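Local coordinates for 2-phospho-L-lactate guanylyltransferase (Methanosarcina mazei, PDB 2I5E), which probably transfers guanylyl from GTP to (2S)-2-phospholactate, releasing diphosphate, in the biosynthesis of coenzyme F420, at residues P9-A13 / V58-E62; D97-L101 / M167-I172. All coordinates share one frame; numbering follows the deposited sequence.

Contact 1 of 2, residues P9-A13 / V58-E62; sequences PYKKA and VYGLE
K12 and G60 mark the closest backbone approach, their CA atoms 6.1 Å apart, and no direct hydrogen bond joins the two segments. Residues V58-L61 form a type II beta turn, closed by L61 N to V58 O at 2.7 Å, with G60 at its third position, where phi is +94°. One water spans the gap: it accepts from K12 N at 3.0 Å and donates to Y59 O at 2.7 Å, so it joins the backbones where no direct bond does.

The side chain of K12 runs extended from CG onward and crosses that of Y59 at about a right angle. Its CG comes within 3.7 Å of Y59 CE2, its CD lies 3.8 Å from G60 CA, and CE also stays close to Y59 CE2. With CG anti to the backbone N (chi1 175°), the aliphatic chain runs over Y59 and past G60, and NZ goes on to a salt bridge with E33. At the same CD2-CE2 side of the ring, A13 N lies at the edge, near the ring plane, and A13 CB is 4.0 Å from Y59 CD2. Nearer the start of the loop, the Y10 ring and L61 slide past each other in opposite directions, L61 CD2 approaching the ring obliquely at Y10 CD2. G60 N, in the turn, donates to OE2 of E62, just beyond it, meeting the carboxylate from above its plane.

Y59 OH bonds to E29, so both K12 and Y59 reach helix 25-45. Loops following parallel strands 5-9 and 50-55 thus meet at the strands' C-terminal ends, as in the Rossmann-like GT-A fold, whose nucleotide site generally lies at that edge.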
loop_
_atom_site.group_PDB
_atom_site.type_symbol
_atom_site.label_atom_id
_atom_site.label_comp_id
_atom_site.label_asym_id
_atom_site.label_seq_id
_atom_site.Cartn_x
_atom_site.Cartn_y
_atom_site.Cartn_z
ATOM N N PRO A 9 11.913 -16.414 6.349
ATOM C CA PRO A 9 11.718 -17.533 5.395
ATOM C C PRO A 9 12.336 -17.177 4.036
ATOM O O PRO A 9 12.054 -16.110 3.465
ATOM C CB PRO A 9 10.173 -17.642 5.308
ATOM C CG PRO A 9 9.622 -16.325 5.855
ATOM C CD PRO A 9 10.660 -15.772 6.801
ATOM N N TYR A 10 13.231 -17.994 3.525
ATOM C CA TYR A 10 13.967 -17.639 2.304
ATOM C C TYR A 10 14.367 -18.900 1.509
ATOM O O TYR A 10 14.869 -19.869 2.077
ATOM C CB TYR A 10 15.235 -16.863 2.663
ATOM C CG TYR A 10 16.072 -16.443 1.502
ATOM C CD1 TYR A 10 15.585 -15.488 0.561
ATOM C CD2 TYR A 10 17.375 -16.980 1.310
ATOM C CE1 TYR A 10 16.325 -15.091 -0.507
ATOM C CE2 TYR A 10 18.138 -16.566 0.215
ATOM C CZ TYR A 10 17.601 -15.604 -0.667
ATOM O OH TYR A 10 18.297 -15.186 -1.733
ATOM N N LYS A 11 14.184 -18.881 0.195
ATOM C CA LYS A 11 14.736 -19.921 -0.692
ATOM C C LYS A 11 15.177 -19.211 -1.952
ATOM O O LYS A 11 14.324 -18.686 -2.699
ATOM C CB LYS A 11 13.672 -21.033 -0.952
ATOM C CG LYS A 11 13.878 -22.032 -2.152
ATOM C CD LYS A 11 12.869 -23.255 -2.001
ATOM C CE LYS A 11 12.678 -24.289 -3.156
ATOM N NZ LYS A 11 13.940 -24.629 -3.778
ATOM N N LYS A 12 16.489 -19.161 -2.191
ATOM C CA LYS A 12 16.972 -18.535 -3.384
ATOM C C LYS A 12 16.532 -19.250 -4.680
ATOM O O LYS A 12 16.225 -18.584 -5.668
ATOM C CB LYS A 12 18.513 -18.353 -3.312
ATOM C CG LYS A 12 19.141 -17.821 -4.569
ATOM C CD LYS A 12 20.525 -17.353 -4.278
ATOM C CE LYS A 12 21.331 -17.232 -5.570
ATOM N NZ LYS A 12 22.361 -16.236 -5.244
ATOM N N ALA A 13 16.477 -20.595 -4.691
ATOM C CA ALA A 13 16.262 -21.316 -5.961
ATOM C C ALA A 13 14.879 -21.285 -6.581
ATOM O O ALA A 13 13.896 -21.657 -5.949
ATOM C CB ALA A 13 16.707 -22.754 -5.823
ATOM N N VAL A 58 21.214 -24.644 2.091
ATOM C CA VAL A 58 22.312 -23.717 2.122
ATOM C C VAL A 58 22.538 -22.841 0.892
ATOM O O VAL A 58 23.232 -21.856 0.929
ATOM C CB VAL A 58 23.603 -24.482 2.376
ATOM C CG1 VAL A 58 23.940 -24.474 3.816
ATOM C CG2 VAL A 58 23.493 -25.882 1.867
ATOM N N TYR A 59 21.965 -23.238 -0.206
ATOM C CA TYR A 59 22.121 -22.576 -1.471
ATOM C C TYR A 59 21.858 -21.069 -1.350
ATOM O O TYR A 59 20.728 -20.629 -1.047
ATOM C CB TYR A 59 21.134 -23.206 -2.486
ATOM C CG TYR A 59 21.250 -22.588 -3.855
ATOM C CD1 TYR A 59 22.335 -22.859 -4.667
ATOM C CD2 TYR A 59 20.281 -21.708 -4.331
ATOM C CE1 TYR A 59 22.472 -22.269 -5.925
ATOM C CE2 TYR A 59 20.412 -21.120 -5.597
ATOM C CZ TYR A 59 21.506 -21.414 -6.384
ATOM O OH TYR A 59 21.639 -20.870 -7.642
ATOM N N GLY A 60 22.907 -20.282 -1.560
ATOM C CA GLY A 60 22.788 -18.811 -1.581
ATOM C C GLY A 60 23.106 -18.269 -0.212
ATOM O O GLY A 60 23.120 -17.066 0.021
ATOM N N LEU A 61 23.359 -19.194 0.708
ATOM C CA LEU A 61 23.596 -18.836 2.097
ATOM C C LEU A 61 24.952 -19.395 2.576
ATOM O O LEU A 61 25.301 -19.332 3.794
ATOM C CB LEU A 61 22.437 -19.374 2.936
ATOM C CG LEU A 61 21.074 -18.750 2.632
ATOM C CD1 LEU A 61 20.045 -19.605 3.232
ATOM C CD2 LEU A 61 20.984 -17.323 3.109
ATOM N N GLU A 62 25.712 -19.922 1.600
ATOM C CA GLU A 62 27.001 -20.633 1.861
ATOM C C GLU A 62 27.951 -19.760 2.697
ATOM O O GLU A 62 28.568 -20.251 3.637
ATOM C CB GLU A 62 27.658 -21.095 0.550
ATOM C CG GLU A 62 26.790 -22.034 -0.331
ATOM C CD GLU A 62 25.989 -21.283 -1.418
ATOM O OE1 GLU A 62 25.964 -20.018 -1.448
ATOM O OE2 GLU A 62 25.358 -21.976 -2.269
HETATM O O HOH W 1 18.148 -20.808 -0.294
#

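Contact 2 of 2, residues D97-L101 / M167-I172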
loop_
_atom_site.group_PDB
_atom_site.type_symbol
_atom_site.label_atom_id
_atom_site.label_comp_id
_atom_site.label_asym_id
_atom_site.label_seq_id
_atom_site.Cartn_x
_atom_site.Cartn_y
_atom_site.Cartn_z
ATOM N N ASP A 97 11.177 -10.134 0.852
ATOM C CA ASP A 97 10.875 -9.389 -0.324
ATOM C C ASP A 97 10.304 -8.004 -0.075
ATOM O O ASP A 97 9.408 -7.525 -0.812
ATOM C CB ASP A 97 9.971 -10.218 -1.274
ATOM C CG ASP A 97 8.672 -10.622 -0.655
ATOM O OD1 ASP A 97 8.482 -10.366 0.538
ATOM O OD2 ASP A 97 7.818 -11.168 -1.390
ATOM N N LEU A 98 10.819 -7.368 0.993
ATOM C CA LEU A 98 10.316 -6.116 1.462
ATOM C C LEU A 98 11.464 -5.062 1.389
ATOM O O LEU A 98 11.947 -4.655 2.398
ATOM C CB LEU A 98 9.796 -6.305 2.919
ATOM C CG LEU A 98 8.753 -7.487 3.154
ATOM C CD1 LEU A 98 8.273 -7.515 4.555
ATOM C CD2 LEU A 98 7.536 -7.381 2.296
ATOM N N PRO A 99 11.864 -4.640 0.187
ATOM C CA PRO A 99 12.954 -3.693 0.084
ATOM C C PRO A 99 12.646 -2.225 0.520
ATOM O O PRO A 99 13.569 -1.402 0.564
ATOM C CB PRO A 99 13.355 -3.817 -1.386
ATOM C CG PRO A 99 12.028 -3.979 -2.058
ATOM C CD PRO A 99 11.369 -5.008 -1.166
ATOM N N LEU A 100 11.398 -1.923 0.892
ATOM C CA LEU A 100 10.962 -0.572 1.332
ATOM C C LEU A 100 10.832 -0.502 2.854
ATOM O O LEU A 100 10.488 0.519 3.422
ATOM C CB LEU A 100 9.644 -0.185 0.616
ATOM C CG LEU A 100 9.728 -0.179 -0.915
ATOM C CD1 LEU A 100 8.466 0.417 -1.521
ATOM C CD2 LEU A 100 11.003 0.606 -1.418
ATOM N N LEU A 101 11.118 -1.613 3.493
ATOM C CA LEU A 101 10.982 -1.755 4.904
ATOM C C LEU A 101 12.227 -1.199 5.531
ATOM O O LEU A 101 13.357 -1.483 5.057
ATOM C CB LEU A 101 10.867 -3.235 5.229
ATOM C CG LEU A 101 10.699 -3.547 6.677
ATOM C CD1 LEU A 101 9.243 -3.232 7.096
ATOM C CD2 LEU A 101 11.111 -5.020 6.890
HETATM N N MSE A 167 4.961 1.315 2.677
HETATM C CA MSE A 167 6.301 0.843 2.335
HETATM C C MSE A 167 6.471 -0.602 2.838
HETATM O O MSE A 167 6.985 -1.431 2.107
HETATM C CB MSE A 167 7.366 1.709 2.961
HETATM C CG MSE A 167 7.371 3.188 2.500
HETATM SE SE MSE A 167 7.537 3.480 0.606
HETATM C CE MSE A 167 6.003 4.787 0.366
ATOM N N ALA A 168 6.018 -0.911 4.063
ATOM C CA ALA A 168 6.197 -2.259 4.594
ATOM C C ALA A 168 5.151 -3.207 3.925
ATOM O O ALA A 168 5.263 -4.433 3.951
ATOM C CB ALA A 168 6.004 -2.262 6.184
ATOM N N GLY A 169 4.131 -2.634 3.332
ATOM C CA GLY A 169 3.184 -3.435 2.603
ATOM C C GLY A 169 3.418 -3.695 1.131
ATOM O O GLY A 169 2.653 -4.441 0.521
ATOM N N THR A 170 4.485 -3.119 0.565
ATOM C CA THR A 170 4.938 -3.385 -0.831
ATOM C C THR A 170 5.915 -4.534 -0.838
ATOM O O THR A 170 7.140 -4.379 -0.617
ATOM C CB THR A 170 5.553 -2.110 -1.376
ATOM O OG1 THR A 170 4.576 -1.082 -1.210
ATOM C CG2 THR A 170 5.906 -2.167 -2.863
ATOM N N ASP A 171 5.368 -5.732 -1.056
ATOM C CA ASP A 171 6.178 -6.898 -1.314
ATOM C C ASP A 171 6.357 -6.935 -2.830
ATOM O O ASP A 171 5.505 -6.474 -3.603
ATOM C CB ASP A 171 5.517 -8.168 -0.811
ATOM C CG ASP A 171 4.049 -8.301 -1.252
ATOM O OD1 ASP A 171 3.187 -7.562 -0.771
ATOM O OD2 ASP A 171 3.789 -9.118 -2.123
ATOM N N ILE A 172 7.457 -7.521 -3.254
ATOM C CA ILE A 172 7.844 -7.357 -4.626
ATOM C C ILE A 172 7.696 -8.726 -5.166
ATOM O O ILE A 172 8.527 -9.576 -4.848
ATOM C CB ILE A 172 9.272 -6.686 -4.768
ATOM C CG1 ILE A 172 9.132 -5.115 -4.678
ATOM C CG2 ILE A 172 9.824 -6.920 -6.199
ATOM C CD1 ILE A 172 9.276 -4.575 -3.386
HETATM O O HOH W 2 4.973 -11.423 -1.941
HETATM O O HOH W 3 8.764 -3.324 1.113
#
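L100 meets M167, a selenomethionine here, and T170 with successive atoms of one side chain. Its CB lies 3.3 Å from M167 O and 3.8 Å from M167 CB. The chain then turns with CG anti to the carbonyl carbon (chi1 -58°), which carries the CD1 branch between two neighbours: M167 SE at 3.8 Å and T170 CB at 3.9 Å, with T170 CG2 equally close. A water accepts from L100 N and donates to both M167 O and T170 O, so three backbone groups are satisfied by one molecule. Each segment contains a type I turn, L98-L101 and M167-T170, in loops that follow strands 91-94 and 160-162 of the GT-A-like sheet. L101 CD1 packs on A168 CB at 3.5 Å, while L98 CD2 touches D171 CB. At the far end I172 N gives D97 O a weak bond, bent to 133° at the hydrogen, and D171 CA adds a CA-H...O contact to the same oxygen. The carboxylates of D97 and D171 lie side by side, planes 44° apart; a second water donates to OD2 of each, and those atoms also take salt bridges from K16 and K122 respectively.

In the fold
The centre of contact 2 lies about 7 Å from the centre of the chain, that of contact 1 about 14 Å; both are partly buried, but contact 2 has no exposed residue among those that touch and buries nearly twice the area. Each pairs loops that follow strands of the seven-stranded sheet, 5-9 and 50-55 against 91-94 and 160-162. Helix 25-45 borders both: E29 and E33 take polar ends from contact 1, whereas F31 and M35 pack on contact 2. A lysine chain on a tyrosine ring gives way to leucines, acids and a weak backbone bond. Tris, probably from the crystallisation liquor, hydrogen-bonds T170 and D171 in contact 2 and only weakly Y10 N in contact 1. D164 of the second subunit bonds to M167.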